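Local structure of inositol 2-dehydrogenase/D-chiro-inositol 3-dehydrogenase (Lactobacillus casei, 4MIO) at residues G124-Y129 and N276-A281; W183-E188 and L216-G221. The protein oxidises myo-inositol to 2-keto-myo-inositol and D-chiro-inositol to 1-keto-D-chiro-inositol, probably passing the hydride to NAD(+). All coordinates share one frame; numbering follows the deposited sequence.

How the contacts relate
Contact 1 lies deep in the subunit, about 8 Å between its centre and that of the chain. Contact 2 is at the surface, its centre about 18 Å from the chain's and about 22 Å from contact 1's. Contact 1 borders the bound dinucleotide: Met126 SD is 3.8 Å from O7N of the nicotinamide carboxamide. Contact 2 has a sulfate beside it, probably from the crystallisation liquor. Both segments of contact 2 fall in the chain between 124-129 and 276-281. The contacts also touch, where Arg128 NH1 packs 3.5 Å from Trp183 CD1. Helix 168-185 connects them, for Arg127 and Arg128 form salt bridges to its acidic residues and its last turn enters contact 2.

Contact 1 (G124-Y129 and N276-A281); sequences GFMRRY and NRFIQA. With NAI (1,4-dihydronicotinamide adenine dinucleotide), chain E.
Met126 and Arg127 both pack on the Phe278 ring. The Met126 chain bends at chi2 (-65°) and crosses the phenylalanine at about a right angle. Its methyl CE makes an off-centre CH-pi contact, 4.1 Å from the ring centroid. Arg127 reaches the far end of the same ring, with NE 3.4 Å from Phe278 CZ. Guanidinium and ring planes are 14° apart. Arg277 CG lies over one face of the ring. Ala281 fills in beside this group: its CB is 3.9 Å from Met126 CG and 3.4 Å from Met126 O.

One hydrogen bond joins the segments. Gln280 NE2 donates to Tyr129 O at 2.9 Å, with an N-H...O angle of 164°. The acceptor lies near the amide plane of Gln280. The amide is gripped further by Thr284 and by the backbone N of Gln131, which would fix its rotation.

Polar ends are satisfied nearby. The Arg127 guanidinium forms salt bridges to Glu177 and Glu180, and Tyr129 OH bonds to Glu288. On the cofactor side, NAI N7N makes a weak bond to Gly124 O, 3.3 Å long.

The contact thus joins the loop after the Rossmann-fold strand 121-123 to the junction of helices 274-277 and 279-294. Helix 168-185 meets Met126 and Arg127 through His176, and Val238 of strand 237-244 touches Arg127 and Phe278.

Contact 2 (W183-E188 and L216-G221); sequences WLLDDE and LTTKKG. With SO4 (sulfate ion), chain B.
Thr218 meets Asp187 and Leu185 at the end of strand 212-218. Its OG1 donates to Asp187 OD2 at 2.7 Å, arriving from above the carboxylate plane, 56° out of it. Its methyl CG2 is 4.1 Å from Leu185 CD1. Next, Lys219 N donates to Glu188 O at 2.9 Å, nearly in line with the carbonyl bond. The Lys219 side chain runs beside that of Glu188. Their charged ends, NZ and OE2, stay 4.5 Å apart, beyond a salt bridge.

Thr218 to Gly221 form a type I beta turn that leads into strand 223-229. Facing it, helix 168-185 ends in a Schellman motif, with Asp186 at the C-prime position and positive phi. Asp187 follows and points its carboxylate at the turn.

Lys220 N donates to the syn lone pair of Asp187 OD2 at 3.1 Å, giving this oxygen a second donor. The other oxygen, OD1, accepts from Glu188 N at 2.8 Å. Together the three bonds hold the carboxylate in place. The Lys220 chain is extended beyond CG, and its NZ donates to sulfate O4 at 2.7 Å. A water beside Asp186 O accepts from NZ. Arg198 of the second subunit binds the same sulfate.

Contact 1 (G124-Y129 and N276-A281)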
loop_
_atom_site.group_PDB
_atom_site.type_symbol
_atom_site.label_atom_id
_atom_site.label_comp_id
_atom_site.label_asym_id
_atom_site.label_seq_id
_atom_site.Cartn_x
_atom_site.Cartn_y
_atom_site.Cartn_z
ATOM N N GLY A 124 -13.861 -9.766 29.169
ATOM C CA GLY A 124 -13.029 -10.126 28.038
ATOM C C GLY A 124 -13.212 -9.438 26.686
ATOM O O GLY A 124 -13.217 -10.085 25.670
ATOM N N PHE A 125 -13.312 -8.132 26.703
ATOM C CA PHE A 125 -13.325 -7.357 25.465
ATOM C C PHE A 125 -11.884 -7.150 24.957
ATOM O O PHE A 125 -11.273 -6.167 25.257
ATOM C CB PHE A 125 -14.055 -6.024 25.640
ATOM C CG PHE A 125 -15.553 -6.150 25.849
ATOM C CD1 PHE A 125 -16.346 -6.724 24.914
ATOM C CD2 PHE A 125 -16.133 -5.664 26.988
ATOM C CE1 PHE A 125 -17.711 -6.825 25.103
ATOM C CE2 PHE A 125 -17.497 -5.778 27.181
ATOM C CZ PHE A 125 -18.267 -6.365 26.246
ATOM N N MET A 126 -11.395 -8.079 24.172
ATOM C CA MET A 126 -9.997 -8.085 23.782
ATOM C C MET A 126 -9.570 -7.046 22.763
ATOM O O MET A 126 -8.419 -6.823 22.615
ATOM C CB MET A 126 -9.571 -9.463 23.321
ATOM C CG MET A 126 -9.936 -9.783 21.898
ATOM S SD MET A 126 -11.699 -9.870 21.596
ATOM C CE MET A 126 -11.704 -10.100 19.799
ATOM N N ARG A 127 -10.514 -6.429 22.076
ATOM C CA ARG A 127 -10.153 -5.460 21.047
ATOM C C ARG A 127 -9.234 -4.357 21.555
ATOM O O ARG A 127 -8.395 -3.889 20.849
ATOM C CB ARG A 127 -11.376 -4.817 20.381
ATOM C CG ARG A 127 -12.223 -5.724 19.530
ATOM C CD ARG A 127 -11.672 -5.925 18.162
ATOM N NE ARG A 127 -12.615 -6.597 17.299
ATOM C CZ ARG A 127 -13.473 -5.972 16.532
ATOM N NH1 ARG A 127 -13.501 -4.666 16.489
ATOM N NH2 ARG A 127 -14.292 -6.659 15.791
ATOM N N ARG A 128 -9.435 -3.982 22.802
ATOM C CA ARG A 128 -8.702 -2.892 23.371
ATOM C C ARG A 128 -7.211 -3.212 23.506
ATOM O O ARG A 128 -6.444 -2.347 23.718
ATOM C CB ARG A 128 -9.273 -2.539 24.759
ATOM C CG ARG A 128 -10.691 -2.061 24.764
ATOM C CD ARG A 128 -11.040 -1.449 26.101
ATOM N NE ARG A 128 -12.463 -1.185 26.242
ATOM C CZ ARG A 128 -12.970 -0.467 27.211
ATOM N NH1 ARG A 128 -12.180 0.084 28.089
ATOM N NH2 ARG A 128 -14.252 -0.284 27.290
ATOM N N TYR A 129 -6.872 -4.477 23.395
ATOM C CA TYR A 129 -5.504 -4.915 23.547
ATOM C C TYR A 129 -4.821 -5.181 22.202
ATOM O O TYR A 129 -3.668 -5.469 22.149
ATOM C CB TYR A 129 -5.455 -6.176 24.406
ATOM C CG TYR A 129 -5.884 -5.942 25.855
ATOM C CD1 TYR A 129 -4.985 -5.546 26.791
ATOM C CD2 TYR A 129 -7.197 -6.103 26.247
ATOM C CE1 TYR A 129 -5.351 -5.315 28.086
ATOM C CE2 TYR A 129 -7.568 -5.882 27.548
ATOM C CZ TYR A 129 -6.638 -5.481 28.464
ATOM O OH TYR A 129 -6.958 -5.264 29.760
ATOM N N ASN A 276 -7.321 -16.515 14.871
ATOM C CA ASN A 276 -5.953 -16.197 14.564
ATOM C C ASN A 276 -5.730 -14.675 14.542
ATOM O O ASN A 276 -4.722 -14.199 14.977
ATOM C CB ASN A 276 -5.521 -16.854 13.261
ATOM C CG ASN A 276 -4.041 -16.829 13.052
ATOM O OD1 ASN A 276 -3.318 -17.537 13.715
ATOM N ND2 ASN A 276 -3.567 -16.022 12.101
ATOM N N ARG A 277 -6.726 -13.950 14.061
ATOM C CA ARG A 277 -6.652 -12.490 13.977
ATOM C C ARG A 277 -6.356 -11.816 15.300
ATOM O O ARG A 277 -5.616 -10.909 15.359
ATOM C CB ARG A 277 -7.913 -11.897 13.351
ATOM C CG ARG A 277 -7.965 -10.376 13.372
ATOM C CD ARG A 277 -6.810 -9.726 12.628
ATOM N NE ARG A 277 -6.879 -8.273 12.695
ATOM C CZ ARG A 277 -6.416 -7.550 13.686
ATOM N NH1 ARG A 277 -5.834 -8.100 14.710
ATOM N NH2 ARG A 277 -6.534 -6.246 13.647
ATOM N N PHE A 278 -6.963 -12.322 16.352
ATOM C CA PHE A 278 -6.858 -11.698 17.656
ATOM C C PHE A 278 -6.082 -12.508 18.692
ATOM O O PHE A 278 -6.157 -12.229 19.843
ATOM C CB PHE A 278 -8.237 -11.231 18.160
ATOM C CG PHE A 278 -8.796 -10.072 17.393
ATOM C CD1 PHE A 278 -8.202 -8.825 17.470
ATOM C CD2 PHE A 278 -9.869 -10.209 16.576
ATOM C CE1 PHE A 278 -8.690 -7.765 16.758
ATOM C CE2 PHE A 278 -10.351 -9.151 15.889
ATOM C CZ PHE A 278 -9.761 -7.930 15.964
ATOM N N ILE A 279 -5.288 -13.454 18.238
ATOM C CA ILE A 279 -4.412 -14.220 19.117
ATOM C C ILE A 279 -3.598 -13.333 20.073
ATOM O O ILE A 279 -3.568 -13.585 21.225
ATOM C CB ILE A 279 -3.424 -15.135 18.342
ATOM C CG1 ILE A 279 -4.141 -16.317 17.765
ATOM C CG2 ILE A 279 -2.334 -15.654 19.276
ATOM C CD1 ILE A 279 -3.245 -17.242 17.009
ATOM N N GLN A 280 -2.958 -12.314 19.534
ATOM C CA GLN A 280 -2.146 -11.425 20.322
ATOM C C GLN A 280 -2.966 -10.699 21.372
ATOM O O GLN A 280 -2.555 -10.572 22.479
ATOM C CB GLN A 280 -1.388 -10.427 19.431
ATOM C CG GLN A 280 -0.711 -9.255 20.163
ATOM C CD GLN A 280 -1.594 -7.978 20.324
ATOM O OE1 GLN A 280 -2.063 -7.421 19.346
ATOM N NE2 GLN A 280 -1.761 -7.529 21.553
ATOM N N ALA A 281 -4.126 -10.234 20.966
ATOM C CA ALA A 281 -4.986 -9.505 21.860
ATOM C C ALA A 281 -5.441 -10.359 23.043
ATOM O O ALA A 281 -5.429 -9.916 24.158
ATOM C CB ALA A 281 -6.175 -8.914 21.109
HETATM P PA NAI E . -18.765 -23.533 24.448
HETATM O O1A NAI E . -20.147 -23.900 24.372
HETATM O O2A NAI E . -17.801 -24.215 23.708
HETATM O O5B NAI E . -18.289 -23.731 25.922
HETATM C C5B NAI E . -19.014 -23.391 27.034
HETATM C C4B NAI E . -18.764 -24.390 28.169
HETATM O O4B NAI E . -19.432 -23.986 29.333
HETATM C C3B NAI E . -19.379 -25.752 27.902
HETATM O O3B NAI E . -18.432 -26.729 28.109
HETATM C C2B NAI E . -20.537 -25.857 28.857
HETATM O O2B NAI E . -20.832 -27.186 29.202
HETATM C C1B NAI E . -20.029 -25.082 30.019
HETATM N N9A NAI E . -21.078 -24.500 30.821
HETATM C C8A NAI E . -22.212 -24.004 30.426
HETATM N N7A NAI E . -22.879 -23.473 31.434
HETATM C C5A NAI E . -22.156 -23.653 32.518
HETATM C C6A NAI E . -22.261 -23.352 33.934
HETATM N N6A NAI E . -23.293 -22.744 34.480
HETATM N N1A NAI E . -21.236 -23.685 34.701
HETATM C C2A NAI E . -20.198 -24.290 34.239
HETATM N N3A NAI E . -20.041 -24.612 32.980
HETATM C C4A NAI E . -20.976 -24.307 32.094
HETATM O O3 NAI E . -18.783 -21.957 24.211
HETATM P PN NAI E . -17.500 -20.978 24.073
HETATM O O1N NAI E . -17.305 -20.619 22.678
HETATM O O2N NAI E . -16.353 -21.575 24.676
HETATM O O5D NAI E . -17.900 -19.660 24.711
HETATM C C5D NAI E . -17.835 -19.494 26.103
HETATM C C4D NAI E . -17.931 -18.029 26.445
HETATM O O4D NAI E . -16.842 -17.375 25.843
HETATM C C3D NAI E . -19.152 -17.385 25.858
HETATM O O3D NAI E . -19.568 -16.418 26.777
HETATM C C2D NAI E . -18.619 -16.723 24.605
HETATM O O2D NAI E . -19.408 -15.620 24.371
HETATM C C1D NAI E . -17.268 -16.272 25.083
HETATM N N1N NAI E . -16.375 -16.028 23.957
HETATM C C2N NAI E . -15.757 -14.878 23.789
HETATM C C3N NAI E . -14.932 -14.617 22.719
HETATM C C7N NAI E . -14.252 -13.276 22.547
HETATM O O7N NAI E . -13.854 -12.978 21.466
HETATM N N7N NAI E . -14.142 -12.500 23.588
HETATM C C4N NAI E . -14.639 -15.683 21.726
HETATM C C5N NAI E . -15.347 -16.889 22.051
HETATM C C6N NAI E . -16.150 -16.991 23.143
#

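Contact 2 (W183-E188 and L216-G221)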
loop_
_atom_site.group_PDB
_atom_site.type_symbol
_atom_site.label_atom_id
_atom_site.label_comp_id
_atom_site.label_asym_id
_atom_site.label_seq_id
_atom_site.Cartn_x
_atom_site.Cartn_y
_atom_site.Cartn_z
ATOM N N TRP A 183 -14.723 3.649 24.162
ATOM C CA TRP A 183 -13.344 3.677 24.627
ATOM C C TRP A 183 -12.411 4.434 23.692
ATOM O O TRP A 183 -11.692 5.262 24.113
ATOM C CB TRP A 183 -12.823 2.259 24.849
ATOM C CG TRP A 183 -11.333 2.098 24.942
ATOM C CD1 TRP A 183 -10.554 2.337 26.015
ATOM C CD2 TRP A 183 -10.454 1.630 23.926
ATOM N NE1 TRP A 183 -9.249 2.074 25.728
ATOM C CE2 TRP A 183 -9.166 1.619 24.451
ATOM C CE3 TRP A 183 -10.635 1.212 22.610
ATOM C CZ2 TRP A 183 -8.082 1.220 23.709
ATOM C CZ3 TRP A 183 -9.555 0.829 21.901
ATOM C CH2 TRP A 183 -8.305 0.837 22.452
ATOM N N LEU A 184 -12.496 4.124 22.415
ATOM C CA LEU A 184 -11.705 4.814 21.402
ATOM C C LEU A 184 -11.879 6.327 21.452
ATOM O O LEU A 184 -10.962 7.047 21.402
ATOM C CB LEU A 184 -12.120 4.341 19.993
ATOM C CG LEU A 184 -11.536 5.074 18.775
ATOM C CD1 LEU A 184 -10.036 4.903 18.685
ATOM C CD2 LEU A 184 -12.172 4.597 17.510
ATOM N N LEU A 185 -13.121 6.743 21.546
ATOM C CA LEU A 185 -13.514 8.124 21.467
ATOM C C LEU A 185 -13.584 8.865 22.836
ATOM O O LEU A 185 -13.748 10.030 22.857
ATOM C CB LEU A 185 -14.885 8.213 20.790
ATOM C CG LEU A 185 -14.977 7.746 19.341
ATOM C CD1 LEU A 185 -16.382 7.664 18.910
ATOM C CD2 LEU A 185 -14.180 8.669 18.439
ATOM N N ASP A 186 -13.411 8.128 23.905
ATOM C CA ASP A 186 -13.654 8.627 25.267
ATOM C C ASP A 186 -14.981 9.400 25.336
ATOM O O ASP A 186 -15.018 10.499 25.763
ATOM C CB ASP A 186 -12.491 9.474 25.738
ATOM C CG ASP A 186 -12.558 9.819 27.212
ATOM O OD1 ASP A 186 -13.350 9.169 27.927
ATOM O OD2 ASP A 186 -11.847 10.743 27.632
ATOM N N ASP A 187 -16.036 8.772 24.868
ATOM C CA ASP A 187 -17.320 9.429 24.751
ATOM C C ASP A 187 -18.427 8.461 25.157
ATOM O O ASP A 187 -18.171 7.351 25.421
ATOM C CB ASP A 187 -17.516 9.967 23.328
ATOM C CG ASP A 187 -18.481 11.139 23.227
ATOM O OD1 ASP A 187 -19.140 11.456 24.197
ATOM O OD2 ASP A 187 -18.551 11.728 22.152
ATOM N N GLU A 188 -19.644 8.936 25.260
ATOM C CA GLU A 188 -20.771 8.099 25.624
ATOM C C GLU A 188 -21.762 7.998 24.460
ATOM O O GLU A 188 -21.950 8.937 23.761
ATOM C CB GLU A 188 -21.478 8.698 26.830
ATOM C CG GLU A 188 -20.573 9.054 27.983
ATOM C CD GLU A 188 -21.268 9.971 29.008
ATOM O OE1 GLU A 188 -20.668 10.231 30.070
ATOM O OE2 GLU A 188 -22.401 10.416 28.749
ATOM N N LEU A 216 -24.267 4.478 15.293
ATOM C CA LEU A 216 -24.271 4.961 16.663
ATOM C C LEU A 216 -23.930 6.442 16.738
ATOM O O LEU A 216 -23.175 6.913 15.950
ATOM C CB LEU A 216 -23.280 4.212 17.545
ATOM C CG LEU A 216 -23.465 2.731 17.791
ATOM C CD1 LEU A 216 -23.003 1.904 16.612
ATOM C CD2 LEU A 216 -22.741 2.277 19.031
ATOM N N THR A 217 -24.528 7.133 17.676
ATOM C CA THR A 217 -24.217 8.510 17.903
ATOM C C THR A 217 -23.653 8.644 19.313
ATOM O O THR A 217 -23.957 7.880 20.143
ATOM C CB THR A 217 -25.417 9.427 17.723
ATOM O OG1 THR A 217 -26.402 9.103 18.678
ATOM C CG2 THR A 217 -26.009 9.239 16.339
ATOM N N THR A 218 -22.792 9.637 19.489
ATOM C CA THR A 218 -22.219 9.903 20.771
ATOM C C THR A 218 -22.635 11.292 21.251
ATOM O O THR A 218 -23.160 12.078 20.544
ATOM C CB THR A 218 -20.670 9.829 20.760
ATOM O OG1 THR A 218 -20.115 10.966 20.120
ATOM C CG2 THR A 218 -20.192 8.591 20.121
ATOM N N LYS A 219 -22.366 11.523 22.535
ATOM C CA LYS A 219 -22.730 12.759 23.151
ATOM C C LYS A 219 -22.075 13.962 22.533
ATOM O O LYS A 219 -22.674 14.998 22.421
ATOM C CB LYS A 219 -22.418 12.690 24.641
ATOM C CG LYS A 219 -22.778 13.917 25.413
ATOM C CD LYS A 219 -22.473 13.764 26.893
ATOM C CE LYS A 219 -22.854 14.993 27.697
ATOM N NZ LYS A 219 -22.503 14.859 29.153
ATOM N N LYS A 220 -20.829 13.820 22.134
ATOM C CA LYS A 220 -20.168 14.912 21.439
ATOM C C LYS A 220 -20.580 15.062 19.968
ATOM O O LYS A 220 -20.264 16.003 19.346
ATOM C CB LYS A 220 -18.665 14.832 21.586
ATOM C CG LYS A 220 -18.180 15.105 22.974
ATOM C CD LYS A 220 -16.658 15.000 23.081
ATOM C CE LYS A 220 -16.168 15.493 24.427
ATOM N NZ LYS A 220 -14.721 15.442 24.560
ATOM N N GLY A 221 -21.334 14.107 19.477
ATOM C CA GLY A 221 -21.910 14.201 18.166
ATOM C C GLY A 221 -21.245 13.338 17.094
ATOM O O GLY A 221 -21.637 13.366 15.981
HETATM S S SO4 B . -13.043 16.285 21.362
HETATM O O1 SO4 B . -11.798 16.423 20.729
HETATM O O2 SO4 B . -13.809 15.245 20.729
HETATM O O3 SO4 B . -13.727 17.547 21.353
HETATM O O4 SO4 B . -12.789 15.886 22.705
HETATM O O HOH W 1 -13.923 12.888 24.357
#